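Local atomic coordinates of alanine dehydrogenase/pyridine nucleotide transhydrogenase (Mycobacterium smegmatis str. MC2 155, PDB entry 3P2Y), a protein that probably acts as the alpha 1 subunit of a proton-pumping transhydrogenase, passing reducing equivalents between NADH and NADP. Residues Val129-Met134 with Ser372-Thr377; Arg170-Leu175 with Leu206-Thr211; Leu188-Gly193 with Asp267-Thr272; Leu351-Thr356 with Asp366-Ala371. One frame throughout, in Å; residues are numbered along the deposited sequence. Where two conformers were deposited one is given.

Contact 1 of 4, residues Val129-Met134 with Ser372-Thr377; sequences VTAFAM and SCITRT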
loop_
_atom_site.group_PDB
_atom_site.type_symbol
_atom_site.label_atom_id
_atom_site.label_comp_id
_atom_site.label_asym_id
_atom_site.label_seq_id
_atom_site.Cartn_x
_atom_site.Cartn_y
_atom_site.Cartn_z
ATOM N N VAL A 129 22.412 1.412 -35.864
ATOM C CA VAL A 129 21.308 2.081 -35.183
ATOM C C VAL A 129 21.902 3.258 -34.425
ATOM O O VAL A 129 22.964 3.109 -33.787
ATOM C CB VAL A 129 20.592 1.098 -34.200
ATOM C CG1 VAL A 129 19.539 1.833 -33.353
ATOM C CG2 VAL A 129 19.954 -0.054 -34.986
ATOM N N THR A 130 21.240 4.413 -34.515
ATOM C CA THR A 130 21.650 5.606 -33.770
ATOM C C THR A 130 20.792 5.593 -32.529
ATOM O O THR A 130 19.575 5.703 -32.642
ATOM C CB THR A 130 21.381 6.886 -34.589
ATOM O OG1 THR A 130 22.193 6.846 -35.786
ATOM C CG2 THR A 130 21.739 8.117 -33.799
ATOM N N ALA A 131 21.424 5.473 -31.363
ATOM C CA ALA A 131 20.682 5.148 -30.129
ATOM C C ALA A 131 20.904 6.190 -29.058
ATOM O O ALA A 131 22.039 6.624 -28.830
ATOM C CB ALA A 131 21.108 3.789 -29.603
ATOM N N PHE A 132 19.821 6.556 -28.368
ATOM C CA PHE A 132 19.877 7.621 -27.367
ATOM C C PHE A 132 19.451 7.027 -26.050
ATOM O O PHE A 132 18.368 6.478 -25.968
ATOM C CB PHE A 132 18.955 8.781 -27.750
ATOM C CG PHE A 132 19.341 9.442 -29.061
ATOM C CD1 PHE A 132 20.229 10.514 -29.062
ATOM C CD2 PHE A 132 18.866 8.948 -30.278
ATOM C CE1 PHE A 132 20.613 11.128 -30.272
ATOM C CE2 PHE A 132 19.262 9.532 -31.502
ATOM C CZ PHE A 132 20.129 10.634 -31.482
ATOM N N ALA A 133 20.322 7.112 -25.047
ATOM C CA ALA A 133 20.047 6.581 -23.688
ATOM C C ALA A 133 19.361 7.658 -22.842
ATOM O O ALA A 133 19.912 8.764 -22.628
ATOM C CB ALA A 133 21.360 6.159 -23.006
ATOM N N MET A 134 18.179 7.343 -22.331
ATOM C CA MET A 134 17.465 8.324 -21.523
ATOM C C MET A 134 18.240 8.643 -20.232
ATOM O O MET A 134 18.139 9.753 -19.716
ATOM C CB MET A 134 16.037 7.847 -21.233
ATOM C CG MET A 134 15.131 7.758 -22.503
ATOM S SD MET A 134 14.962 9.350 -23.385
ATOM C CE MET A 134 13.975 10.286 -22.177
ATOM N N SER A 372 23.350 12.445 -25.122
ATOM C CA SER A 372 22.540 11.229 -24.921
ATOM C C SER A 372 22.798 10.111 -25.945
ATOM O O SER A 372 22.408 8.969 -25.709
ATOM C CB SER A 372 21.043 11.550 -24.855
ATOM O OG SER A 372 20.562 12.080 -26.084
ATOM N N CYS A 373 23.430 10.433 -27.075
ATOM C CA CYS A 373 23.660 9.423 -28.121
ATOM C C CYS A 373 24.826 8.552 -27.688
ATOM O O CYS A 373 25.919 9.080 -27.427
ATOM C CB CYS A 373 23.997 10.100 -29.448
ATOM S SG CYS A 373 24.220 8.909 -30.775
ATOM N N ILE A 374 24.615 7.248 -27.609
ATOM C CA ILE A 374 25.659 6.349 -27.135
ATOM C C ILE A 374 26.417 5.667 -28.271
ATOM O O ILE A 374 27.378 4.930 -28.025
ATOM C CB ILE A 374 25.118 5.281 -26.141
ATOM C CG1 ILE A 374 24.090 4.345 -26.811
ATOM C CG2 ILE A 374 24.570 5.998 -24.893
ATOM C CD1 ILE A 374 23.718 3.092 -25.943
ATOM N N THR A 375 25.994 5.920 -29.499
ATOM C CA THR A 375 26.544 5.165 -30.642
ATOM C C THR A 375 27.491 6.012 -31.483
ATOM O O THR A 375 28.070 5.511 -32.450
ATOM C CB THR A 375 25.430 4.646 -31.566
ATOM O OG1 THR A 375 24.493 5.701 -31.795
ATOM C CG2 THR A 375 24.702 3.462 -30.931
ATOM N N ARG A 376 27.603 7.295 -31.150
ATOM C CA ARG A 376 28.404 8.225 -31.958
ATOM C C ARG A 376 29.880 8.094 -31.572
ATOM O O ARG A 376 30.220 8.120 -30.375
ATOM C CB ARG A 376 27.891 9.661 -31.788
ATOM C CG ARG A 376 28.476 10.687 -32.765
ATOM C CD ARG A 376 27.899 12.089 -32.528
ATOM N NE ARG A 376 28.683 13.131 -33.198
ATOM C CZ ARG A 376 28.605 13.420 -34.497
ATOM N NH1 ARG A 376 27.769 12.751 -35.292
ATOM N NH2 ARG A 376 29.366 14.385 -35.008
ATOM N N THR A 377 30.744 7.957 -32.581
ATOM C CA THR A 377 32.182 7.739 -32.374
ATOM C C THR A 377 33.030 8.677 -33.233
ATOM O O THR A 377 32.748 9.882 -33.326
ATOM C CB THR A 377 32.583 6.275 -32.683
HETATM O O HOH W 1 25.173 6.787 -34.209
#
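A131 is gripped on both backbone polar atoms by the C-terminal tail. Its N-H gives a nearly straight bond to T375 OG1 (3.1 Å, 164° at the hydrogen), and its carbonyl O accepts from I374 N at 2.9 Å. Further on, A133 N donates to S372 O at 2.9 Å. F132 and C373 lie between these bonds and form a single bridge, with CA atoms 4.3 Å apart. C373 SG stands over the face of the F132 ring, 4.7 Å from its centroid and 25° off the normal. S372 OG instead meets the ring edge at F132 CD1 (3.4 Å). On the other side of the strand A133 CB touches I374 CG2 at 3.7 Å.

The T375 hydroxyl sits between its own backbone N and carbonyl carbon (chi1 46°), which turns OG1 to the strand. A water also binds this OG1. S372 OG bonds back to I368 O in the helix that precedes the tail. L350 and L354 of helix 336-354 also pack on F132. The tail thus adds a bridged segment beside 130-133, within this chain an edge strand of the N-terminal domain's parallel sheet, with a Cys sulfur-aromatic contact.

Contact 2 of 4, residues Arg170-Leu175 with Leu206-Thr211; sequences RFVPML and LGAKTT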
loop_
_atom_site.group_PDB
_atom_site.type_symbol
_atom_site.label_atom_id
_atom_site.label_comp_id
_atom_site.label_asym_id
_atom_site.label_seq_id
_atom_site.Cartn_x
_atom_site.Cartn_y
_atom_site.Cartn_z
ATOM N N ARG A 170 1.712 -0.967 12.253
ATOM C CA ARG A 170 1.096 0.174 12.958
ATOM C C ARG A 170 0.557 1.182 11.939
ATOM O O ARG A 170 1.026 1.207 10.789
ATOM C CB ARG A 170 2.174 0.875 13.798
ATOM C CG ARG A 170 2.577 0.054 15.062
ATOM C CD ARG A 170 3.609 0.765 15.925
ATOM N NE ARG A 170 4.896 1.044 15.235
ATOM C CZ ARG A 170 5.886 0.165 15.088
ATOM N NH1 ARG A 170 5.745 -1.120 15.465
ATOM N NH2 ARG A 170 7.018 0.545 14.516
ATOM N N PHE A 171 -0.403 2.002 12.385
ATOM C CA PHE A 171 -0.888 3.140 11.599
ATOM C C PHE A 171 0.238 4.088 11.288
ATOM O O PHE A 171 1.157 4.239 12.102
ATOM C CB PHE A 171 -1.880 3.949 12.439
ATOM C CG PHE A 171 -3.278 3.381 12.473
ATOM C CD1 PHE A 171 -4.104 3.410 11.333
ATOM C CD2 PHE A 171 -3.789 2.857 13.672
ATOM C CE1 PHE A 171 -5.440 2.914 11.389
ATOM C CE2 PHE A 171 -5.124 2.349 13.743
ATOM C CZ PHE A 171 -5.940 2.348 12.600
ATOM N N VAL A 172 0.120 4.799 10.170
ATOM C CA VAL A 172 0.982 5.961 9.948
ATOM C C VAL A 172 0.412 7.222 10.645
ATOM O O VAL A 172 1.149 7.876 11.392
ATOM C CB VAL A 172 1.254 6.202 8.439
ATOM C CG1 VAL A 172 1.881 7.621 8.226
ATOM C CG2 VAL A 172 2.201 5.121 7.891
ATOM N N PRO A 173 -0.871 7.567 10.402
ATOM C CA PRO A 173 -1.379 8.810 11.020
ATOM C C PRO A 173 -1.660 8.654 12.509
ATOM O O PRO A 173 -1.983 7.552 12.954
ATOM C CB PRO A 173 -2.716 9.053 10.300
ATOM C CG PRO A 173 -3.134 7.673 9.799
ATOM C CD PRO A 173 -1.847 6.971 9.469
ATOM N N MET A 174 -1.534 9.755 13.249
ATOM C CA MET A 174 -2.038 9.809 14.615
ATOM C C MET A 174 -3.558 9.627 14.551
ATOM O O MET A 174 -4.231 10.264 13.733
ATOM C CB MET A 174 -1.700 11.178 15.234
ATOM C CG MET A 174 -2.021 11.276 16.710
ATOM S SD MET A 174 -1.896 13.015 17.134
ATOM C CE MET A 174 -3.523 13.549 16.573
ATOM N N LEU A 175 -4.106 8.768 15.395
ATOM C CA LEU A 175 -5.558 8.638 15.461
ATOM C C LEU A 175 -6.037 8.614 16.904
ATOM O O LEU A 175 -5.393 8.047 17.787
ATOM C CB LEU A 175 -6.059 7.420 14.679
ATOM C CG LEU A 175 -5.777 7.287 13.160
ATOM C CD1 LEU A 175 -6.243 5.936 12.724
ATOM C CD2 LEU A 175 -6.481 8.355 12.310
ATOM N N LEU A 206 0.320 11.238 4.425
ATOM C CA LEU A 206 -0.277 10.122 5.152
ATOM C C LEU A 206 -0.323 10.320 6.672
ATOM O O LEU A 206 -1.003 9.553 7.373
ATOM C CB LEU A 206 0.470 8.853 4.848
ATOM C CG LEU A 206 -0.224 7.526 4.905
ATOM C CD1 LEU A 206 -1.716 7.631 4.490
ATOM C CD2 LEU A 206 0.546 6.676 3.913
ATOM N N GLY A 207 0.364 11.344 7.153
ATOM C CA GLY A 207 0.308 11.740 8.565
ATOM C C GLY A 207 1.584 11.462 9.354
ATOM O O GLY A 207 1.606 11.712 10.572
ATOM N N ALA A 208 2.652 10.989 8.703
ATOM C CA ALA A 208 3.935 10.728 9.433
ATOM C C ALA A 208 4.651 12.004 9.867
ATOM O O ALA A 208 4.520 13.068 9.230
ATOM C CB ALA A 208 4.885 9.886 8.595
ATOM N N LYS A 209 5.368 11.902 10.987
ATOM C CA LYS A 209 6.409 12.886 11.322
ATOM C C LYS A 209 7.614 12.524 10.453
ATOM O O LYS A 209 8.052 11.371 10.457
ATOM C CB LYS A 209 6.755 12.753 12.806
ATOM N N THR A 210 8.156 13.484 9.711
ATOM C CA THR A 210 9.169 13.153 8.683
ATOM C C THR A 210 10.502 13.833 8.925
ATOM O O THR A 210 10.563 14.990 9.419
ATOM C CB THR A 210 8.692 13.533 7.256
ATOM O OG1 THR A 210 8.263 14.906 7.233
ATOM C CG2 THR A 210 7.487 12.613 6.821
ATOM N N THR A 211 11.555 13.105 8.544
ATOM C CA THR A 211 12.950 13.566 8.660
ATOM C C THR A 211 13.679 13.123 7.414
ATOM O O THR A 211 13.510 11.976 6.978
ATOM C CB THR A 211 13.644 12.946 9.898
ATOM O OG1 THR A 211 12.994 13.424 11.087
ATOM C CG2 THR A 211 15.127 13.387 9.992
HETATM O O HOH W 2 -0.559 12.254 12.029
#
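V172 packs against the end of helix 194-206, where G207 closes a Schellman motif before strand 209-213. This is the helix-to-strand turn of a Rossmann-type beta-alpha-beta unit. V172 CB lies 4.1 Å from L206 CG. The branch CG1 does most of the touching. It is turned away from its own backbone N (chi1 167°), which carries it into the turn. There V172 CG1 meets L206 CB at 3.9 Å, A208 CB at 3.8 Å and the backbone N of A208 at 3.5 Å. The methyl is thus held between L206 and A208, on the two sides of the glycine in sequence. The other branch, V172 CG2, reaches I268 CD1 of strand 268-271.

The carbonyl O of L206 sits over the face of the P173 ring, 3.4 Å from both P173 CB and P173 CD. That oxygen is buried against carbon here and has no hydrogen-bond partner in the model. G207 has positive phi (110°), and its CA comes within 4.2 Å of P173 CA. A165 of helix 148-167 packs on both V172 and L206. The second subunit approaches the same loop: V172 N bonds to Y158 OH of that subunit, whose Y158 also packs on P173.

The polar link between the segments is a water. It accepts from M174 N and donates to G207 O, the latter at 2.7 Å.

Contact 3 of 4, residues Leu188-Gly193 with Asp267-Thr272; sequences LVLGVG and DIVITT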
loop_
_atom_site.group_PDB
_atom_site.type_symbol
_atom_site.label_atom_id
_atom_site.label_comp_id
_atom_site.label_asym_id
_atom_site.label_seq_id
_atom_site.Cartn_x
_atom_site.Cartn_y
_atom_site.Cartn_z
ATOM N N LEU A 188 11.886 8.271 8.244
ATOM C CA LEU A 188 13.205 8.821 7.878
ATOM C C LEU A 188 13.536 8.432 6.447
ATOM O O LEU A 188 13.398 7.257 6.068
ATOM C CB LEU A 188 14.281 8.222 8.807
ATOM C CG LEU A 188 15.756 8.501 8.457
ATOM C CD1 LEU A 188 16.066 9.998 8.657
ATOM C CD2 LEU A 188 16.631 7.682 9.406
ATOM N N VAL A 189 13.953 9.415 5.643
ATOM C CA VAL A 189 14.366 9.118 4.269
ATOM C C VAL A 189 15.855 9.407 4.175
ATOM O O VAL A 189 16.306 10.504 4.536
ATOM C CB VAL A 189 13.561 9.962 3.259
ATOM C CG1 VAL A 189 14.038 9.711 1.809
ATOM C CG2 VAL A 189 12.053 9.581 3.385
ATOM N N LEU A 190 16.600 8.414 3.695
ATOM C CA LEU A 190 18.058 8.526 3.558
ATOM C C LEU A 190 18.384 8.581 2.076
ATOM O O LEU A 190 18.120 7.612 1.326
ATOM C CB LEU A 190 18.728 7.313 4.231
ATOM C CG LEU A 190 18.495 7.175 5.743
ATOM C CD1 LEU A 190 19.215 5.876 6.234
ATOM C CD2 LEU A 190 18.986 8.440 6.537
ATOM N N GLY A 191 18.902 9.731 1.647
ATOM C CA GLY A 191 19.134 10.010 0.217
ATOM C C GLY A 191 17.928 10.787 -0.262
ATOM O O GLY A 191 16.839 10.217 -0.392
ATOM N N VAL A 192 18.095 12.098 -0.449
ATOM C CA VAL A 192 16.955 12.928 -0.846
ATOM C C VAL A 192 17.222 13.551 -2.226
ATOM O O VAL A 192 17.420 14.773 -2.378
ATOM C CB VAL A 192 16.560 13.996 0.217
ATOM C CG1 VAL A 192 15.243 14.715 -0.203
ATOM C CG2 VAL A 192 16.408 13.360 1.612
ATOM N N GLY A 193 17.245 12.681 -3.225
ATOM C CA GLY A 193 17.086 13.105 -4.620
ATOM C C GLY A 193 15.589 13.103 -4.900
ATOM O O GLY A 193 14.775 13.265 -3.988
ATOM N N ASP A 267 9.989 4.481 12.688
ATOM C CA ASP A 267 9.091 3.364 12.363
ATOM C C ASP A 267 9.206 2.925 10.917
ATOM O O ASP A 267 8.966 1.760 10.597
ATOM C CB ASP A 267 7.629 3.769 12.692
ATOM C CG ASP A 267 7.490 4.233 14.125
ATOM O OD1 ASP A 267 7.596 3.361 15.030
ATOM O OD2 ASP A 267 7.292 5.467 14.353
ATOM N N ILE A 268 9.533 3.871 10.030
ATOM C CA ILE A 268 9.665 3.574 8.606
ATOM C C ILE A 268 10.934 4.267 8.167
ATOM O O ILE A 268 11.086 5.455 8.426
ATOM C CB ILE A 268 8.452 4.093 7.773
ATOM C CG1 ILE A 268 7.169 3.354 8.214
ATOM C CG2 ILE A 268 8.698 3.811 6.261
ATOM C CD1 ILE A 268 5.853 3.863 7.592
ATOM N N VAL A 269 11.836 3.531 7.496
ATOM C CA VAL A 269 13.060 4.122 6.969
ATOM C C VAL A 269 13.112 3.772 5.485
ATOM O O VAL A 269 13.028 2.574 5.106
ATOM C CB VAL A 269 14.338 3.567 7.687
ATOM C CG1 VAL A 269 15.617 4.115 7.001
ATOM C CG2 VAL A 269 14.308 3.909 9.184
ATOM N N ILE A 270 13.227 4.805 4.642
ATOM C CA ILE A 270 13.268 4.602 3.197
ATOM C C ILE A 270 14.648 5.036 2.738
ATOM O O ILE A 270 15.085 6.152 3.040
ATOM C CB ILE A 270 12.164 5.432 2.494
ATOM C CG1 ILE A 270 10.789 5.012 3.037
ATOM C CG2 ILE A 270 12.252 5.270 0.968
ATOM C CD1 ILE A 270 9.621 5.829 2.563
ATOM N N THR A 271 15.344 4.145 2.024
ATOM C CA THR A 271 16.708 4.464 1.575
ATOM C C THR A 271 16.740 4.524 0.052
ATOM O O THR A 271 16.157 3.663 -0.623
ATOM C CB THR A 271 17.752 3.437 2.109
ATOM O OG1 THR A 271 17.569 2.176 1.454
ATOM C CG2 THR A 271 17.565 3.224 3.624
ATOM N N THR A 272 17.415 5.530 -0.505
ATOM C CA THR A 272 17.282 5.757 -1.956
ATOM C C THR A 272 18.621 6.019 -2.636
ATOM O O THR A 272 18.654 6.244 -3.843
ATOM C CB THR A 272 16.355 6.971 -2.309
ATOM O OG1 THR A 272 17.059 8.207 -2.063
ATOM C CG2 THR A 272 15.035 6.970 -1.513
HETATM O O HOH W 3 16.267 10.062 -3.909
#
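T272 OG1 donates to G191 O at 2.6 Å, the shortest polar bond between the segments. The hydroxyl comes from above the carbonyl plane, 53° out of it. A chi1 of 76° sets OG1 between the backbone N and carbonyl carbon of T272, which turns it back to the G191 carbonyl. The same OG1 accepts from a water, which also takes a weak bond from G193 N.

Behind this end the two strands run parallel in a regular ladder. L188 N donates to I268 O, I270 N to L188 O, L190 N to I270 O, and T272 N to L190 O. I270 N to L188 O and L190 N to I270 O are each 2.8 Å; T272 N to L190 O is the most bent, at 147°. On one face, L190 CD1 lies 4.1 Å from both V269 CG1 and T271 CG2, its side chain crossing theirs at a slant. On the other face, V189 CG2 stands 4.2 Å from I270 CB. T271 OG1 is hydrogen-bonded to N308 OD1, outside the two strands.

G191 and G193 fit the GxGxxG pattern of a Rossmann-type dinucleotide fold, and G193 is the N-cap of helix 194-206. These are central strands of the C-terminal domain's sheet. Strand 209-213 flanks 188-190, and strand 297-300 flanks 268-271. Helix 249-263 covers L188, L190 and V269. Helix 194-206 covers V189, and helix 148-167 covers I270.

Contact 4 of 4, residues Leu351-Thr356 with Asp366-Ala371; sequences LDLLLT and DEIVAA. With CA (calcium ion), chain D.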
loop_
_atom_site.group_PDB
_atom_site.type_symbol
_atom_site.label_atom_id
_atom_site.label_comp_id
_atom_site.label_asym_id
_atom_site.label_seq_id
_atom_site.Cartn_x
_atom_site.Cartn_y
_atom_site.Cartn_z
ATOM N N LEU A 351 12.358 13.161 -28.726
ATOM C CA LEU A 351 12.072 12.842 -30.118
ATOM C C LEU A 351 11.804 14.129 -30.918
ATOM O O LEU A 351 12.255 14.259 -32.080
ATOM C CB LEU A 351 10.869 11.893 -30.194
ATOM C CG LEU A 351 10.335 11.584 -31.606
ATOM C CD1 LEU A 351 11.430 10.911 -32.465
ATOM C CD2 LEU A 351 9.051 10.710 -31.513
ATOM N N ASP A 352 11.112 15.087 -30.301
ATOM C CA ASP A 352 10.790 16.352 -30.976
ATOM C C ASP A 352 12.054 17.109 -31.383
ATOM O O ASP A 352 12.028 17.858 -32.378
ATOM C CB ASP A 352 9.895 17.271 -30.115
ATOM C CG ASP A 352 8.438 16.789 -30.029
ATOM O OD1 ASP A 352 8.010 15.904 -30.806
ATOM O OD2 ASP A 352 7.714 17.307 -29.158
ATOM N N LEU A 353 13.147 16.940 -30.627
ATOM C CA LEU A 353 14.438 17.516 -31.030
ATOM C C LEU A 353 14.946 16.877 -32.292
ATOM O O LEU A 353 15.553 17.558 -33.142
ATOM C CB LEU A 353 15.522 17.332 -29.961
ATOM C CG LEU A 353 15.410 18.070 -28.638
ATOM C CD1 LEU A 353 16.730 17.924 -27.882
ATOM C CD2 LEU A 353 15.081 19.555 -28.848
ATOM N N LEU A 354 14.729 15.567 -32.407
ATOM C CA LEU A 354 15.284 14.778 -33.499
ATOM C C LEU A 354 14.485 14.894 -34.780
ATOM O O LEU A 354 15.004 14.578 -35.856
ATOM C CB LEU A 354 15.374 13.314 -33.113
ATOM C CG LEU A 354 16.012 13.004 -31.761
ATOM C CD1 LEU A 354 15.939 11.525 -31.555
ATOM C CD2 LEU A 354 17.472 13.492 -31.655
ATOM N N LEU A 355 13.230 15.314 -34.678
ATOM C CA LEU A 355 12.377 15.397 -35.866
ATOM C C LEU A 355 12.438 16.784 -36.491
ATOM O O LEU A 355 12.465 17.782 -35.792
ATOM C CB LEU A 355 10.918 15.055 -35.523
ATOM C CG LEU A 355 10.613 13.650 -35.011
ATOM C CD1 LEU A 355 9.160 13.585 -34.530
ATOM C CD2 LEU A 355 10.902 12.575 -36.059
ATOM N N THR A 356 12.476 16.815 -37.816
ATOM C CA THR A 356 12.294 18.041 -38.583
ATOM C C THR A 356 11.155 17.749 -39.564
ATOM O O THR A 356 10.598 16.645 -39.567
ATOM C CB THR A 356 13.603 18.438 -39.335
ATOM O OG1 THR A 356 13.937 17.427 -40.287
ATOM C CG2 THR A 356 14.783 18.610 -38.364
ATOM N N ASP A 366 23.583 20.040 -31.023
ATOM C CA ASP A 366 22.717 20.222 -29.867
ATOM C C ASP A 366 23.249 19.313 -28.752
ATOM O O ASP A 366 23.300 18.091 -28.914
ATOM C CB ASP A 366 21.284 19.872 -30.249
ATOM C CG ASP A 366 20.297 20.044 -29.082
ATOM O OD1 ASP A 366 20.675 19.744 -27.923
ATOM O OD2 ASP A 366 19.142 20.456 -29.356
ATOM N N GLU A 367 23.622 19.946 -27.636
ATOM C CA GLU A 367 24.227 19.302 -26.474
ATOM C C GLU A 367 23.437 18.086 -25.942
ATOM O O GLU A 367 24.002 17.115 -25.453
ATOM C CB GLU A 367 24.379 20.357 -25.374
ATOM C CG GLU A 367 23.086 21.166 -25.085
ATOM C CD GLU A 367 22.957 22.503 -25.832
ATOM O OE1 GLU A 367 22.180 23.343 -25.325
ATOM O OE2 GLU A 367 23.598 22.713 -26.901
ATOM N N ILE A 368 22.116 18.163 -26.024
ATOM C CA ILE A 368 21.250 17.096 -25.503
ATOM C C ILE A 368 21.378 15.862 -26.389
ATOM O O ILE A 368 21.485 14.731 -25.897
ATOM C CB ILE A 368 19.749 17.546 -25.423
ATOM C CG1 ILE A 368 19.576 18.654 -24.376
ATOM C CG2 ILE A 368 18.829 16.335 -25.125
ATOM C CD1 ILE A 368 18.193 19.297 -24.336
ATOM N N VAL A 369 21.349 16.106 -27.698
ATOM C CA VAL A 369 21.463 15.071 -28.705
ATOM C C VAL A 369 22.850 14.408 -28.642
ATOM O O VAL A 369 22.969 13.181 -28.618
ATOM C CB VAL A 369 21.167 15.676 -30.123
ATOM C CG1 VAL A 369 21.404 14.626 -31.241
ATOM C CG2 VAL A 369 19.728 16.267 -30.170
ATOM N N ALA A 370 23.906 15.226 -28.601
ATOM C CA ALA A 370 25.263 14.703 -28.525
ATOM C C ALA A 370 25.533 13.925 -27.219
ATOM O O ALA A 370 26.147 12.849 -27.262
ATOM C CB ALA A 370 26.280 15.840 -28.699
ATOM N N ALA A 371 25.071 14.459 -26.089
ATOM C CA ALA A 371 25.328 13.835 -24.778
ATOM C C ALA A 371 24.574 12.519 -24.593
ATOM O O ALA A 371 25.089 11.589 -23.963
ATOM C CB ALA A 371 24.996 14.792 -23.631
HETATM CA CA CA D . 11.669 19.383 -34.092
HETATM O O HOH W 4 13.960 20.014 -33.864
HETATM O O HOH W 5 9.624 18.401 -34.263
#
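L353 and L354, in the last turn of helix 336-354, pack on the first turn of helix 367-372. The two helices are joined by a short connection that includes the antiparallel pair of strands 355-356 and 359-360. Just before the leucines, D352 turns its carbonyl O to a calcium ion at 2.3 Å. Its carboxylate OD1 pairs with R51.

L353 CD1 is the main point of contact. L353 CD1 meets I368 CG2 at 3.8 Å, lies near V369 CG2 and comes 3.8 Å from D366 OD2. The side chains of L353 and I368 cross at about a right angle. The L353 carbonyl O accepts from a calcium-bound water. L354 points CD2 at V369 CG2 (3.9 Å), the two side chains running past each other in opposite directions. V369 also rests on F132. L355 is the first residue to leave the helix, and its O binds the calcium at 2.5 Å. Two waters are also ligands, so the ion sits on the backbone of the helix end.

R142 pairs with the D366 carboxylate at OD2. D366 is the N-cap of helix 367-372: its side chain is extended away from its backbone N (chi1 -180°), and OD1 accepts from I368 N at 2.9 Å.

Overall arrangement
The four contacts form two pairs on opposite sides of the chain's centre. Contacts 1 and 4 have centres about 11 Å apart and meet at F132, whose CE1 lies 3.5 Å from V369 O. The calcium ion of contact 4 is about 12 Å from the F132 side chain. Contacts 2 and 3 have centres about 15 Å apart and share one sheet, in which strands 209-213 and 186-190 are neighbours. A salt bridge from R170 NH2 to D267 OD1 (2.9 Å) also joins them. Along the chain, contacts 2, 3 and 4 nest inside the loop closed by contact 1, and contacts 2 and 3 cross. Contact 3 holds the glycine-rich turn that probably binds dinucleotide.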